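Local coordinates for LPXTG family cell surface protein Fms2 (Enterococcus faecium DO, PDB 5FCE) that probably mediates bacterial adhesion as a cell-wall-anchored surface protein, this chain being its ligand-binding domain, at residues 63-68 / 92-97. Sequence-based numbering, arbitrary orientation.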
ATOM      1  N   VAL A  63      -3.524   1.548  14.813  1.00 21.02           N
ATOM      2  CA  VAL A  63      -2.806   0.463  14.172  1.00 20.08           C
ATOM      3  C   VAL A  63      -1.614   0.076  15.043  1.00 21.77           C
ATOM      4  O   VAL A  63      -0.939   0.936  15.631  1.00 21.29           O
ATOM      5  CB  VAL A  63      -2.363   0.863  12.749  1.00 21.22           C
ATOM      6  CG1 VAL A  63      -1.549  -0.257  12.099  1.00 19.48           C
ATOM      7  CG2 VAL A  63      -3.569   1.197  11.890  1.00 19.84           C
ATOM      8  N   GLN A  64      -1.397  -1.227  15.160  1.00 22.73           N
ATOM      9  CA  GLN A  64      -0.301  -1.775  15.941  1.00 23.57           C
ATOM     10  C   GLN A  64       0.627  -2.541  14.997  1.00 22.58           C
ATOM     11  O   GLN A  64       0.269  -3.616  14.501  1.00 23.87           O
ATOM     12  CB  GLN A  64      -0.889  -2.701  17.008  1.00 24.75           C
ATOM     13  CG  GLN A  64       0.092  -3.552  17.787  1.00 29.25           C
ATOM     14  CD  GLN A  64      -0.607  -4.741  18.442  1.00 34.22           C
ATOM     15  OE1 GLN A  64      -0.180  -5.890  18.295  1.00 34.81           O
ATOM     16  NE2 GLN A  64      -1.699  -4.465  19.158  1.00 36.12           N
ATOM     17  N   TRP A  65       1.796  -1.965  14.723  1.00 21.62           N
ATOM     18  CA  TRP A  65       2.806  -2.604  13.889  1.00 20.97           C
ATOM     19  C   TRP A  65       3.875  -3.235  14.767  1.00 21.69           C
ATOM     20  O   TRP A  65       4.383  -2.603  15.699  1.00 21.75           O
ATOM     21  CB  TRP A  65       3.443  -1.589  12.934  1.00 19.07           C
ATOM     22  CG  TRP A  65       2.552  -1.209  11.777  1.00 18.57           C
ATOM     23  CD1 TRP A  65       1.866  -2.065  10.948  1.00 19.53           C
ATOM     24  CD2 TRP A  65       2.275   0.116  11.299  1.00 17.45           C
ATOM     25  NE1 TRP A  65       1.173  -1.346   9.999  1.00 17.91           N
ATOM     26  CE2 TRP A  65       1.404  -0.006  10.196  1.00 17.27           C
ATOM     27  CE3 TRP A  65       2.672   1.400  11.703  1.00 18.02           C
ATOM     28  CZ2 TRP A  65       0.919   1.104   9.494  1.00 19.00           C
ATOM     29  CZ3 TRP A  65       2.190   2.502  10.997  1.00 17.77           C
ATOM     30  CH2 TRP A  65       1.323   2.345   9.909  1.00 16.37           C
ATOM     31  N   THR A  66       4.183  -4.495  14.485  1.00 21.25           N
ATOM     32  CA  THR A  66       5.224  -5.213  15.198  1.00 22.54           C
ATOM     33  C   THR A  66       6.361  -5.536  14.243  1.00 20.52           C
ATOM     34  O   THR A  66       6.141  -6.131  13.186  1.00 19.34           O
ATOM     35  CB  THR A  66       4.682  -6.507  15.795  1.00 22.44           C
ATOM     36  OG1 THR A  66       3.596  -6.190  16.676  1.00 26.37           O
ATOM     37  CG2 THR A  66       5.762  -7.215  16.570  1.00 25.09           C
ATOM     38  N   ALA A  67       7.569  -5.137  14.632  1.00 20.82           N
ATOM     39  CA  ALA A  67       8.770  -5.292  13.810  1.00 21.21           C
ATOM     40  C   ALA A  67       8.886  -6.694  13.248  1.00 22.34           C
ATOM     41  O   ALA A  67       8.868  -7.670  14.002  1.00 22.63           O
ATOM     42  CB  ALA A  67      10.008  -4.970  14.626  1.00 20.66           C
ATOM     43  N   GLY A  68       8.983  -6.785  11.922  1.00 20.10           N
ATOM     44  CA  GLY A  68       9.203  -8.054  11.252  1.00 21.16           C
ATOM     45  C   GLY A  68       7.978  -8.932  11.082  1.00 22.92           C
ATOM     46  O   GLY A  68       8.074 -10.025  10.525  1.00 24.39           O
ATOM     47  N   LEU A  92       3.628   2.607  -2.514  1.00 16.59           N
ATOM     48  CA  LEU A  92       2.711   2.705  -1.377  1.00 16.54           C
ATOM     49  C   LEU A  92       3.244   3.745  -0.404  1.00 16.76           C
ATOM     50  O   LEU A  92       4.379   3.648   0.062  1.00 17.45           O
ATOM     51  CB  LEU A  92       2.575   1.353  -0.665  1.00 16.37           C
ATOM     52  CG  LEU A  92       1.661   1.338   0.564  1.00 16.68           C
ATOM     53  CD1 LEU A  92       0.173   1.449   0.157  1.00 16.29           C
ATOM     54  CD2 LEU A  92       1.924   0.088   1.429  1.00 17.29           C
ATOM     55  N   ILE A  93       2.430   4.749  -0.115  1.00 15.68           N
ATOM     56  CA  ILE A  93       2.815   5.782   0.832  1.00 16.94           C
ATOM     57  C   ILE A  93       2.012   5.559   2.110  1.00 15.61           C
ATOM     58  O   ILE A  93       0.782   5.451   2.069  1.00 15.24           O
ATOM     59  CB  ILE A  93       2.533   7.180   0.244  1.00 18.09           C
ATOM     60  CG1 ILE A  93       3.303   7.368  -1.070  1.00 19.08           C
ATOM     61  CG2 ILE A  93       2.935   8.298   1.227  1.00 18.15           C
ATOM     62  CD1 ILE A  93       3.052   8.736  -1.727  1.00 22.41           C
ATOM     63  N   VAL A  94       2.704   5.446   3.236  1.00 15.83           N
ATOM     64  CA  VAL A  94       2.026   5.244   4.512  1.00 15.87           C
ATOM     65  C   VAL A  94       2.232   6.451   5.396  1.00 15.61           C
ATOM     66  O   VAL A  94       3.366   6.762   5.790  1.00 14.60           O
ATOM     67  CB  VAL A  94       2.523   4.002   5.254  1.00 16.04           C
ATOM     68  CG1 VAL A  94       1.712   3.800   6.531  1.00 15.61           C
ATOM     69  CG2 VAL A  94       2.384   2.784   4.365  1.00 16.54           C
ATOM     70  N   PHE A  95       1.128   7.133   5.675  1.00 16.15           N
ATOM     71  CA  PHE A  95       1.128   8.252   6.613  1.00 17.35           C
ATOM     72  C   PHE A  95       0.737   7.717   7.978  1.00 17.01           C
ATOM     73  O   PHE A  95      -0.197   6.917   8.085  1.00 17.55           O
ATOM     74  CB  PHE A  95       0.099   9.297   6.174  1.00 18.48           C
ATOM     75  CG  PHE A  95       0.371   9.895   4.824  1.00 17.94           C
ATOM     76  CD1 PHE A  95      -0.244   9.381   3.688  1.00 18.27           C
ATOM     77  CD2 PHE A  95       1.224  10.981   4.691  1.00 19.46           C
ATOM     78  CE1 PHE A  95      -0.008   9.936   2.445  1.00 20.50           C
ATOM     79  CE2 PHE A  95       1.471  11.539   3.448  1.00 22.12           C
ATOM     80  CZ  PHE A  95       0.851  11.016   2.321  1.00 21.89           C
ATOM     81  N   TYR A  96       1.426   8.169   9.020  1.00 18.17           N
ATOM     82  CA  TYR A  96       1.150   7.708  10.380  1.00 19.07           C
ATOM     83  C   TYR A  96       1.462   8.837  11.357  1.00 18.14           C
ATOM     84  O   TYR A  96       2.618   9.283  11.484  1.00 17.99           O
ATOM     85  CB  TYR A  96       1.941   6.421  10.721  1.00 17.09           C
ATOM     86  CG  TYR A  96       3.439   6.576  10.654  1.00 19.22           C
ATOM     87  CD1 TYR A  96       4.107   6.589   9.427  1.00 18.83           C
ATOM     88  CD2 TYR A  96       4.196   6.716  11.821  1.00 19.92           C
ATOM     89  CE1 TYR A  96       5.479   6.752   9.369  1.00 20.29           C
ATOM     90  CE2 TYR A  96       5.555   6.876  11.770  1.00 21.29           C
ATOM     91  CZ  TYR A  96       6.195   6.897  10.549  1.00 20.66           C
ATOM     92  OH  TYR A  96       7.564   7.058  10.525  1.00 21.89           O
ATOM     93  N   ASP A  97       0.412   9.319  12.010  1.00 18.34           N
ATOM     94  CA  ASP A  97       0.532  10.362  13.027  1.00 19.08           C
ATOM     95  C   ASP A  97       1.409  11.547  12.639  1.00 18.41           C
ATOM     96  O   ASP A  97       2.176  12.062  13.460  1.00 19.43           O
ATOM     97  CB  ASP A  97       0.990   9.753  14.353  1.00 19.06           C
ATOM     98  CG  ASP A  97      -0.060   8.851  14.957  1.00 20.86           C
ATOM     99  OD1 ASP A  97      -1.193   8.847  14.428  1.00 20.39           O
ATOM    100  OD2 ASP A  97       0.236   8.165  15.960  1.00 21.12           O
TER
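Trp-65 meets Val-94 and Tyr-96 across the interior of the flattened barrel of this ligand-binding domain, which belongs to the SgrA immunoglobulin-like family, joining the short strand 63-65 to strand 91-96 of a separate four-stranded antiparallel sheet. The join is wholly apolar and made by side chains, since the two strands face each other from different sheets and bond to other neighbours: Trp-65 pairs through its backbone with Val-32, and Ile-93 with Val-40.

Along the first strand, Val-63 does not reach 92-97 but lies over one face of the Trp-65 indole. Its CG1 sits nearer the ring's margin than its middle, at a height of 3.5 Å, and a branched, compact valine suits this buried place beside a broad flat ring. Gln-64, one step on, alternates outward, where its amide can meet solvent. Trp-65 then turns inward. With CG anti to its own carbonyl carbon (chi1 -75°), the long, flat indole reaches toward strand 91-96, and its six-membered ring makes every contact with 92-97. Phe-6 and Tyr-71 pack against the indole edge-to-face; Val-37 touches both Trp-65 and Val-94. Beyond the strand the chain turns away through Thr-66 and Ala-67 to Gly-68, whose positive phi (80°) favours glycine.

From strand 91-96, compact, beta-branched Val-94 suits a buried strand position facing the indole: its CG1 comes 3.7 Å from CH2 of Trp-65. Partly exposed Tyr-96 gives its methylene to the interior; chi1 of 61° sets CG between backbone N and carbonyl carbon, carrying the ring aside, while CB lies at the indole edge, 3.9 Å from CZ3 of Trp-65.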